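Local coordinates for ABC transporter, substrate binding protein (Aeropyrum pernix, PDB 3EAF), which probably captures a small solute for uptake as the substrate-binding protein of an ABC transporter, and binds a magnesium ion, at residues L9-T14 with Y52-Y57; A79-G84 with T101-S106; Q141-L146 with D199-W204. All coordinates share one frame; numbering follows the deposited sequence.

Interaction 1 of 3, residues L9-T14 with Y52-Y57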
loop_
_atom_site.group_PDB
_atom_site.type_symbol
_atom_site.label_atom_id
_atom_site.label_comp_id
_atom_site.label_asym_id
_atom_site.label_seq_id
_atom_site.Cartn_x
_atom_site.Cartn_y
_atom_site.Cartn_z
ATOM N N LEU A 9 -7.384 14.167 4.765
ATOM C CA LEU A 9 -6.246 13.569 4.085
ATOM C C LEU A 9 -5.071 13.540 5.057
ATOM O O LEU A 9 -4.425 14.560 5.294
ATOM C CB LEU A 9 -5.893 14.348 2.805
ATOM C CG LEU A 9 -4.631 13.937 2.037
ATOM C CD1 LEU A 9 -4.674 12.472 1.621
ATOM C CD2 LEU A 9 -4.421 14.834 0.825
ATOM N N LEU A 10 -4.812 12.360 5.612
ATOM C CA LEU A 10 -3.732 12.166 6.568
ATOM C C LEU A 10 -2.509 11.593 5.851
ATOM O O LEU A 10 -2.568 10.501 5.285
ATOM C CB LEU A 10 -4.197 11.232 7.693
ATOM C CG LEU A 10 -3.358 11.151 8.969
ATOM C CD1 LEU A 10 -3.620 12.345 9.883
ATOM C CD2 LEU A 10 -3.660 9.842 9.690
ATOM N N VAL A 11 -1.414 12.345 5.857
ATOM C CA VAL A 11 -0.218 11.973 5.096
ATOM C C VAL A 11 1.065 12.064 5.916
ATOM O O VAL A 11 1.119 12.751 6.938
ATOM C CB VAL A 11 -0.071 12.811 3.791
ATOM C CG1 VAL A 11 -1.209 12.503 2.817
ATOM C CG2 VAL A 11 0.008 14.320 4.080
ATOM N N ASP A 12 2.096 11.353 5.464
ATOM C CA ASP A 12 3.432 11.529 6.014
ATOM C C ASP A 12 4.322 12.183 4.963
ATOM O O ASP A 12 4.825 11.515 4.060
ATOM C CB ASP A 12 4.020 10.191 6.478
ATOM C CG ASP A 12 5.402 10.344 7.090
ATOM O OD1 ASP A 12 5.875 11.495 7.222
ATOM O OD2 ASP A 12 6.018 9.313 7.444
ATOM N N GLU A 13 4.514 13.491 5.090
ATOM C CA GLU A 13 5.340 14.245 4.152
ATOM C C GLU A 13 6.742 14.558 4.672
ATOM O O GLU A 13 7.624 14.934 3.898
ATOM C CB GLU A 13 4.636 15.544 3.762
ATOM C CG GLU A 13 3.400 15.338 2.900
ATOM C CD GLU A 13 2.748 16.644 2.493
ATOM O OE1 GLU A 13 2.857 17.630 3.257
ATOM O OE2 GLU A 13 2.124 16.687 1.407
ATOM N N THR A 14 6.949 14.397 5.975
ATOM C CA THR A 14 8.192 14.849 6.605
ATOM C C THR A 14 8.812 13.821 7.554
ATOM O O THR A 14 9.932 14.018 8.033
ATOM C CB THR A 14 7.976 16.175 7.385
ATOM O OG1 THR A 14 6.846 16.043 8.262
ATOM C CG2 THR A 14 7.757 17.345 6.418
ATOM N N TYR A 52 -11.260 18.826 0.809
ATOM C CA TYR A 52 -10.329 17.954 1.524
ATOM C C TYR A 52 -9.403 18.757 2.424
ATOM O O TYR A 52 -8.994 19.870 2.077
ATOM C CB TYR A 52 -9.543 17.048 0.572
ATOM C CG TYR A 52 -8.454 17.722 -0.240
ATOM C CD1 TYR A 52 -7.136 17.761 0.221
ATOM C CD2 TYR A 52 -8.734 18.294 -1.480
ATOM C CE1 TYR A 52 -6.123 18.374 -0.529
ATOM C CE2 TYR A 52 -7.734 18.910 -2.237
ATOM C CZ TYR A 52 -6.430 18.941 -1.758
ATOM O OH TYR A 52 -5.434 19.536 -2.510
ATOM N N ILE A 53 -9.088 18.180 3.579
ATOM C CA ILE A 53 -8.267 18.843 4.582
ATOM C C ILE A 53 -6.982 18.026 4.783
ATOM O O ILE A 53 -7.000 16.951 5.388
ATOM C CB ILE A 53 -9.053 19.040 5.924
ATOM C CG1 ILE A 53 -10.333 19.866 5.715
ATOM C CG2 ILE A 53 -8.189 19.711 6.981
ATOM C CD1 ILE A 53 -11.604 19.033 5.590
ATOM N N LYS A 54 -5.872 18.535 4.255
ATOM C CA LYS A 54 -4.607 17.811 4.308
ATOM C C LYS A 54 -3.853 18.086 5.601
ATOM O O LYS A 54 -3.687 19.240 6.002
ATOM C CB LYS A 54 -3.724 18.147 3.108
ATOM C CG LYS A 54 -2.495 17.253 3.001
ATOM C CD LYS A 54 -1.681 17.529 1.746
ATOM C CE LYS A 54 -0.640 18.602 1.992
ATOM N NZ LYS A 54 0.297 18.704 0.843
ATOM N N ARG A 55 -3.397 17.014 6.241
ATOM C CA ARG A 55 -2.611 17.112 7.470
ATOM C C ARG A 55 -1.398 16.185 7.408
ATOM O O ARG A 55 -1.551 14.971 7.279
ATOM C CB ARG A 55 -3.480 16.761 8.682
ATOM C CG ARG A 55 -4.605 17.753 8.976
ATOM C CD ARG A 55 -4.052 19.069 9.498
ATOM N NE ARG A 55 -5.110 20.016 9.825
ATOM C CZ ARG A 55 -5.526 20.984 9.014
ATOM N NH1 ARG A 55 -4.971 21.140 7.817
ATOM N NH2 ARG A 55 -6.493 21.805 9.409
ATOM N N ASP A 56 -0.200 16.762 7.480
ATOM C CA ASP A 56 1.036 15.977 7.573
ATOM C C ASP A 56 1.293 15.612 9.031
ATOM O O ASP A 56 1.659 16.464 9.847
ATOM C CB ASP A 56 2.220 16.746 6.972
ATOM C CG ASP A 56 3.574 16.099 7.265
ATOM O OD1 ASP A 56 3.666 14.858 7.418
ATOM O OD2 ASP A 56 4.570 16.846 7.328
ATOM N N TYR A 57 1.103 14.337 9.356
ATOM C CA TYR A 57 1.273 13.877 10.738
ATOM C C TYR A 57 2.633 13.234 11.000
ATOM O O TYR A 57 2.930 12.839 12.140
ATOM C CB TYR A 57 0.117 12.958 11.156
ATOM C CG TYR A 57 0.256 11.492 10.780
ATOM C CD1 TYR A 57 0.370 10.511 11.770
ATOM C CD2 TYR A 57 0.249 11.083 9.450
ATOM C CE1 TYR A 57 0.483 9.162 11.443
ATOM C CE2 TYR A 57 0.364 9.735 9.105
ATOM C CZ TYR A 57 0.475 8.780 10.111
ATOM O OH TYR A 57 0.579 7.447 9.786
HETATM O O HOH W 1 4.860 19.313 5.281
#
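L10 lies across the ring of Y57 where two parallel strands of a periplasmic binding protein sheet end side by side. L9, L10 and V11 pair with K54, R55 and D56. The ladder bonds include R55 N to L9 O at 2.8 Å and Y57 N to V11 O at 2.9 Å. The tight part is apolar and buried. L10 CD2 sits over the centre of the Y57 ring, 12° off the normal, in a CH-pi contact. L10 CG is 3.6 Å from Y57 CD2. Helix 61-74 also packs on Y57, and D87 takes the Y57 hydroxyl. On the sheet face of L9 and V11, CD2 of L9 touches CG of K54 at 3.8 Å.

The solvent side is polar: K54 and D56 face E13 and T14 of the turn after V11. K54 bends at chi3 (89°), placing CE beside the E13 carboxylate. NZ then forms a salt bridge with the syn lone pair of E13 OE2 at 2.8 Å, and E29 gives NZ a second partner. D56 ties down the turn. Its OD1 is met from above the carboxylate plane by E13 N at 2.8 Å. An alanine in place of D56 would probably leave the E13 N-H and the T14 hydroxyl without these acceptors and hold the turn less firmly. A water reaches D56 OD2 at 3.2 Å, while T14 OG1 donates to the syn lone pair of OD2 at 2.6 Å.

Interaction 2 of 3, residues A79-G84 with T101-S106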
loop_
_atom_site.group_PDB
_atom_site.type_symbol
_atom_site.label_atom_id
_atom_site.label_comp_id
_atom_site.label_asym_id
_atom_site.label_seq_id
_atom_site.Cartn_x
_atom_site.Cartn_y
_atom_site.Cartn_z
ATOM N N ALA A 79 -15.381 10.911 5.489
ATOM C CA ALA A 79 -14.379 9.980 4.987
ATOM C C ALA A 79 -12.982 10.528 5.249
ATOM O O ALA A 79 -12.790 11.741 5.317
ATOM C CB ALA A 79 -14.585 9.715 3.484
ATOM N N ILE A 80 -12.021 9.621 5.416
ATOM C CA ILE A 80 -10.614 9.979 5.564
ATOM C C ILE A 80 -9.770 9.110 4.648
ATOM O O ILE A 80 -9.941 7.882 4.597
ATOM C CB ILE A 80 -10.112 9.814 7.026
ATOM C CG1 ILE A 80 -10.814 10.816 7.949
ATOM C CG2 ILE A 80 -8.587 10.007 7.108
ATOM C CD1 ILE A 80 -10.693 10.482 9.445
ATOM N N ILE A 81 -8.875 9.767 3.918
ATOM C CA ILE A 81 -7.842 9.101 3.146
ATOM C C ILE A 81 -6.615 9.093 4.041
ATOM O O ILE A 81 -6.000 10.143 4.277
ATOM C CB ILE A 81 -7.570 9.842 1.810
ATOM C CG1 ILE A 81 -8.869 9.974 0.987
ATOM C CG2 ILE A 81 -6.427 9.172 1.015
ATOM C CD1 ILE A 81 -9.484 8.651 0.499
ATOM N N GLY A 82 -6.282 7.915 4.566
ATOM C CA GLY A 82 -5.284 7.801 5.624
ATOM C C GLY A 82 -3.967 7.164 5.232
ATOM O O GLY A 82 -3.686 6.959 4.048
ATOM N N TRP A 83 -3.167 6.831 6.245
ATOM C CA TRP A 83 -1.786 6.421 6.030
ATOM C C TRP A 83 -1.349 5.185 6.853
ATOM O O TRP A 83 -1.572 4.053 6.425
ATOM C CB TRP A 83 -0.832 7.622 6.217
ATOM C CG TRP A 83 0.611 7.301 5.938
ATOM C CD1 TRP A 83 1.626 7.192 6.853
ATOM C CD2 TRP A 83 1.194 7.018 4.656
ATOM N NE1 TRP A 83 2.806 6.861 6.216
ATOM C CE2 TRP A 83 2.567 6.754 4.868
ATOM C CE3 TRP A 83 0.686 6.964 3.349
ATOM C CZ2 TRP A 83 3.440 6.434 3.820
ATOM C CZ3 TRP A 83 1.559 6.649 2.305
ATOM C CH2 TRP A 83 2.919 6.383 2.551
ATOM N N GLY A 84 -0.748 5.401 8.019
ATOM C CA GLY A 84 0.071 4.367 8.676
ATOM C C GLY A 84 -0.681 3.202 9.290
ATOM O O GLY A 84 -1.808 3.363 9.756
ATOM N N THR A 101 -15.862 6.592 6.709
ATOM C CA THR A 101 -15.210 5.686 5.748
ATOM C C THR A 101 -13.708 5.992 5.695
ATOM O O THR A 101 -13.303 7.138 5.478
ATOM C CB THR A 101 -15.846 5.778 4.333
ATOM O OG1 THR A 101 -17.126 5.140 4.341
ATOM C CG2 THR A 101 -14.969 5.088 3.285
ATOM N N TYR A 102 -12.890 4.962 5.900
ATOM C CA TYR A 102 -11.451 5.154 6.061
ATOM C C TYR A 102 -10.701 4.333 5.023
ATOM O O TYR A 102 -10.710 3.097 5.073
ATOM C CB TYR A 102 -11.028 4.746 7.480
ATOM C CG TYR A 102 -9.817 5.484 8.015
ATOM C CD1 TYR A 102 -9.970 6.530 8.916
ATOM C CD2 TYR A 102 -8.529 5.130 7.628
ATOM C CE1 TYR A 102 -8.873 7.218 9.416
ATOM C CE2 TYR A 102 -7.413 5.819 8.125
ATOM C CZ TYR A 102 -7.603 6.857 9.020
ATOM O OH TYR A 102 -6.525 7.546 9.520
ATOM N N ILE A 103 -10.070 5.026 4.077
ATOM C CA ILE A 103 -9.312 4.388 3.010
ATOM C C ILE A 103 -7.832 4.688 3.205
ATOM O O ILE A 103 -7.398 5.847 3.119
ATOM C CB ILE A 103 -9.778 4.845 1.603
ATOM C CG1 ILE A 103 -11.284 4.594 1.431
ATOM C CG2 ILE A 103 -8.963 4.118 0.516
ATOM C CD1 ILE A 103 -11.930 5.282 0.223
ATOM N N SER A 104 -7.055 3.635 3.453
ATOM C CA SER A 104 -5.695 3.801 3.941
ATOM C C SER A 104 -4.628 3.314 2.985
ATOM O O SER A 104 -4.840 2.387 2.201
ATOM C CB SER A 104 -5.535 3.098 5.294
ATOM O OG SER A 104 -5.891 1.727 5.207
ATOM N N ALA A 105 -3.475 3.966 3.063
ATOM C CA ALA A 105 -2.247 3.452 2.492
ATOM C C ALA A 105 -1.806 2.166 3.192
ATOM O O ALA A 105 -1.186 1.307 2.570
ATOM C CB ALA A 105 -1.169 4.485 2.578
ATOM N N SER A 106 -2.116 2.032 4.479
ATOM C CA SER A 106 -1.896 0.764 5.175
ATOM C C SER A 106 -2.777 -0.312 4.561
ATOM O O SER A 106 -3.986 -0.120 4.421
ATOM C CB SER A 106 -2.229 0.871 6.658
ATOM O OG SER A 106 -2.212 -0.425 7.244
HETATM O O HOH W 2 -4.139 6.602 9.022
#
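Y102 OH reaches W83 through one water, which lies 2.6 Å from the hydroxyl and in the plane of the ring. The same water accepts the N-H of W83, at 3.0 Å from W83 N. This bridge spans a beta-alpha-beta crossover. Strand 79-82 leads into helix 85-98, and the chain returns as strand 101-104, parallel to the first and next to it in the sheet.

Backbone bonds zip the pair from A79 with T101 to G82 with S104. I80 N binds T101 O at 2.8 Å, and I103 N binds I80 O. G82 N binds I103 O, with the donor tilted from the carbonyl plane. At the end of the ladder A105 N binds G82 O, at 3.2 Å and from above the carbonyl plane. The last link, S106 N to W83 O, is weak.

On the face of I80 and Y102, CG of Y102 is anti to its backbone N (chi1 -151°). The far part of the ring comes nearer to the first strand. I80 CG2 approaches CE1 of Y102 at 3.6 Å and makes an off-centre CH-pi contact, 30° from the ring normal. The opposite side of the ring lies near G82, whose CA is 3.8 Å from Y102 CE2. A CB on G82 would clash with that ring carbon. Helix 85-98 packs on Y102 from T88, L91 and V95. On the other face I81 and I103 lie side by side, pointing the same way. Helix 288-304 packs here, with N296 against both and L300 against I103. G84 is the N-cap of helix 85-98. At the strand ends, S104 OG donates to S106 O at 2.8 Å, in the carbonyl plane and on a lone pair.

Interaction 3 of 3, residues Q141-L146 with D199-W204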
loop_
_atom_site.group_PDB
_atom_site.type_symbol
_atom_site.label_atom_id
_atom_site.label_comp_id
_atom_site.label_asym_id
_atom_site.label_seq_id
_atom_site.Cartn_x
_atom_site.Cartn_y
_atom_site.Cartn_z
ATOM N N GLN A 141 12.393 -24.207 -4.098
ATOM C CA GLN A 141 12.310 -24.236 -2.649
ATOM C C GLN A 141 13.667 -23.830 -2.074
ATOM O O GLN A 141 14.699 -23.978 -2.733
ATOM C CB GLN A 141 11.870 -25.624 -2.174
ATOM C CG GLN A 141 10.467 -25.976 -2.668
ATOM C CD GLN A 141 10.008 -27.382 -2.322
ATOM O OE1 GLN A 141 10.656 -28.110 -1.560
ATOM N NE2 GLN A 141 8.866 -27.773 -2.889
ATOM N N GLY A 142 13.664 -23.273 -0.867
ATOM C CA GLY A 142 14.903 -22.783 -0.275
ATOM C C GLY A 142 14.743 -22.064 1.044
ATOM O O GLY A 142 13.667 -22.058 1.640
ATOM N N LYS A 143 15.834 -21.448 1.483
ATOM C CA LYS A 143 15.921 -20.811 2.785
ATOM C C LYS A 143 15.550 -19.338 2.708
ATOM O O LYS A 143 15.967 -18.632 1.786
ATOM C CB LYS A 143 17.335 -20.973 3.339
ATOM C CG LYS A 143 17.712 -22.422 3.660
ATOM C CD LYS A 143 19.131 -22.510 4.181
ATOM C CE LYS A 143 19.481 -23.935 4.599
ATOM N NZ LYS A 143 18.945 -24.274 5.963
ATOM N N LEU A 144 14.784 -18.884 3.698
ATOM C CA LEU A 144 14.240 -17.529 3.722
ATOM C C LEU A 144 14.556 -16.804 5.029
ATOM O O LEU A 144 14.239 -17.296 6.103
ATOM C CB LEU A 144 12.719 -17.569 3.491
ATOM C CG LEU A 144 11.852 -16.305 3.602
ATOM C CD1 LEU A 144 12.236 -15.256 2.560
ATOM C CD2 LEU A 144 10.359 -16.656 3.487
ATOM N N ALA A 145 15.172 -15.626 4.920
ATOM C CA ALA A 145 15.406 -14.743 6.065
ATOM C C ALA A 145 14.398 -13.597 6.036
ATOM O O ALA A 145 14.046 -13.116 4.963
ATOM C CB ALA A 145 16.831 -14.198 6.027
ATOM N N LEU A 146 13.944 -13.163 7.210
ATOM C CA LEU A 146 12.952 -12.085 7.328
ATOM C C LEU A 146 13.572 -10.864 8.003
ATOM O O LEU A 146 13.944 -10.917 9.179
ATOM C CB LEU A 146 11.724 -12.556 8.131
ATOM C CG LEU A 146 11.026 -13.858 7.709
ATOM C CD1 LEU A 146 9.977 -14.286 8.747
ATOM C CD2 LEU A 146 10.407 -13.742 6.317
ATOM N N ASP A 199 23.281 -17.909 5.368
ATOM C CA ASP A 199 23.282 -18.105 3.912
ATOM C C ASP A 199 21.884 -18.411 3.315
ATOM O O ASP A 199 21.671 -19.477 2.727
ATOM C CB ASP A 199 24.318 -19.173 3.517
ATOM C CG ASP A 199 24.504 -19.293 2.009
ATOM O OD1 ASP A 199 24.514 -18.258 1.305
ATOM O OD2 ASP A 199 24.644 -20.439 1.532
ATOM N N PRO A 200 20.928 -17.467 3.465
ATOM C CA PRO A 200 19.604 -17.696 2.883
ATOM C C PRO A 200 19.631 -17.572 1.358
ATOM O O PRO A 200 20.517 -16.912 0.808
ATOM C CB PRO A 200 18.754 -16.575 3.488
ATOM C CG PRO A 200 19.721 -15.472 3.765
ATOM C CD PRO A 200 21.011 -16.156 4.147
ATOM N N ASP A 201 18.684 -18.227 0.693
ATOM C CA ASP A 201 18.518 -18.083 -0.746
ATOM C C ASP A 201 17.688 -16.836 -1.031
ATOM O O ASP A 201 17.887 -16.169 -2.047
ATOM C CB ASP A 201 17.810 -19.311 -1.331
ATOM C CG ASP A 201 18.537 -20.602 -1.020
ATOM O OD1 ASP A 201 19.638 -20.801 -1.573
ATOM O OD2 ASP A 201 18.011 -21.408 -0.218
ATOM N N TYR A 202 16.758 -16.543 -0.120
ATOM C CA TYR A 202 15.802 -15.458 -0.282
ATOM C C TYR A 202 15.710 -14.602 0.982
ATOM O O TYR A 202 15.746 -15.122 2.105
ATOM C CB TYR A 202 14.412 -16.004 -0.631
ATOM C CG TYR A 202 14.390 -17.090 -1.695
ATOM C CD1 TYR A 202 14.772 -16.827 -3.011
ATOM C CD2 TYR A 202 13.958 -18.376 -1.384
ATOM C CE1 TYR A 202 14.743 -17.837 -3.993
ATOM C CE2 TYR A 202 13.921 -19.384 -2.349
ATOM C CZ TYR A 202 14.312 -19.111 -3.645
ATOM O OH TYR A 202 14.262 -20.125 -4.588
ATOM N N VAL A 203 15.605 -13.290 0.786
ATOM C CA VAL A 203 15.409 -12.343 1.890
ATOM C C VAL A 203 14.121 -11.559 1.670
ATOM O O VAL A 203 13.914 -10.994 0.596
ATOM C CB VAL A 203 16.601 -11.359 2.030
ATOM C CG1 VAL A 203 16.305 -10.273 3.075
ATOM C CG2 VAL A 203 17.887 -12.101 2.400
ATOM N N TRP A 204 13.252 -11.551 2.685
ATOM C CA TRP A 204 12.093 -10.652 2.725
ATOM C C TRP A 204 12.427 -9.380 3.514
ATOM O O TRP A 204 13.064 -9.450 4.563
ATOM C CB TRP A 204 10.890 -11.367 3.354
ATOM C CG TRP A 204 9.756 -10.456 3.749
ATOM C CD1 TRP A 204 9.471 -9.986 5.006
ATOM C CD2 TRP A 204 8.761 -9.902 2.881
ATOM N NE1 TRP A 204 8.358 -9.176 4.970
ATOM C CE2 TRP A 204 7.899 -9.113 3.679
ATOM C CE3 TRP A 204 8.511 -10.002 1.507
ATOM C CZ2 TRP A 204 6.805 -8.421 3.145
ATOM C CZ3 TRP A 204 7.426 -9.316 0.978
ATOM C CH2 TRP A 204 6.587 -8.537 1.796
#
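The first torsion of D201 (chi1 -57°) sets CG anti to its own carbonyl carbon, beside its backbone N; chi2 then turns OD2 to the K143 N-H. There OD2 uses its anti lone pair to accept that N-H in a nearly straight bond of 2.8 Å (178°) from K143 N. K143 answers with its carbonyl. Its O takes two donors from the other segment, D201 N at 3.0 Å and Y202 N at 2.9 Å. The first is the more bent of the two; the second points nearly along the C=O axis.

This clasp stands where two neighbouring parallel strands of the second sheet begin. Strand 142-148 runs between 171-178 and 202-205, as part of the alpha/beta lobe that holds this sheet. Beyond the clasp, A145 N binds Y202 O and W204 N binds A145 O, so L144, A145 and L146 pair with Y202, V203 and W204.

The side chains split between the two faces. L144 CD1 lies 3.9 Å from Y202 CB and 4.2 Å from W204 CB. L146 CD2 touches W204 CB at 3.8 Å. Helix 124-139 packs on L144, Y202 and W204. D201 CB sits over the centre of the Y202 ring, and the Y202 hydroxyl is bonded to G140 O. On the opposite face A145 CB meets P200 CG at 3.9 Å.

K143 NZ stays 6.9 Å from D201 OD2. The carboxylate therefore holds the main chain of K143 rather than its ammonium group, and this grip probably depends little on the lysine charge.

Interactions 1 and 2 belong to one six-stranded sheet, and their centres are 11 Å apart. Strands 3-11 and 79-82 are neighbours in it, and L10 N lies 2.8 Å from I81 O, a probable hydrogen bond. The loop ends also meet, through a weak bond from G84 N to Y57 OH. A glycerol, probably from the crystallisation liquor, lies about 3 Å from G84 and about 6 Å from the Y57 side chain; it may mark a pocket. The magnesium ion, bound by E325, D340 and Y341, is about 13 Å from the T101 side chain. Interaction 3 lies in the other sheet, on the opposite side of the chain's centre. Its nearest atoms are about 13 Å from interaction 2.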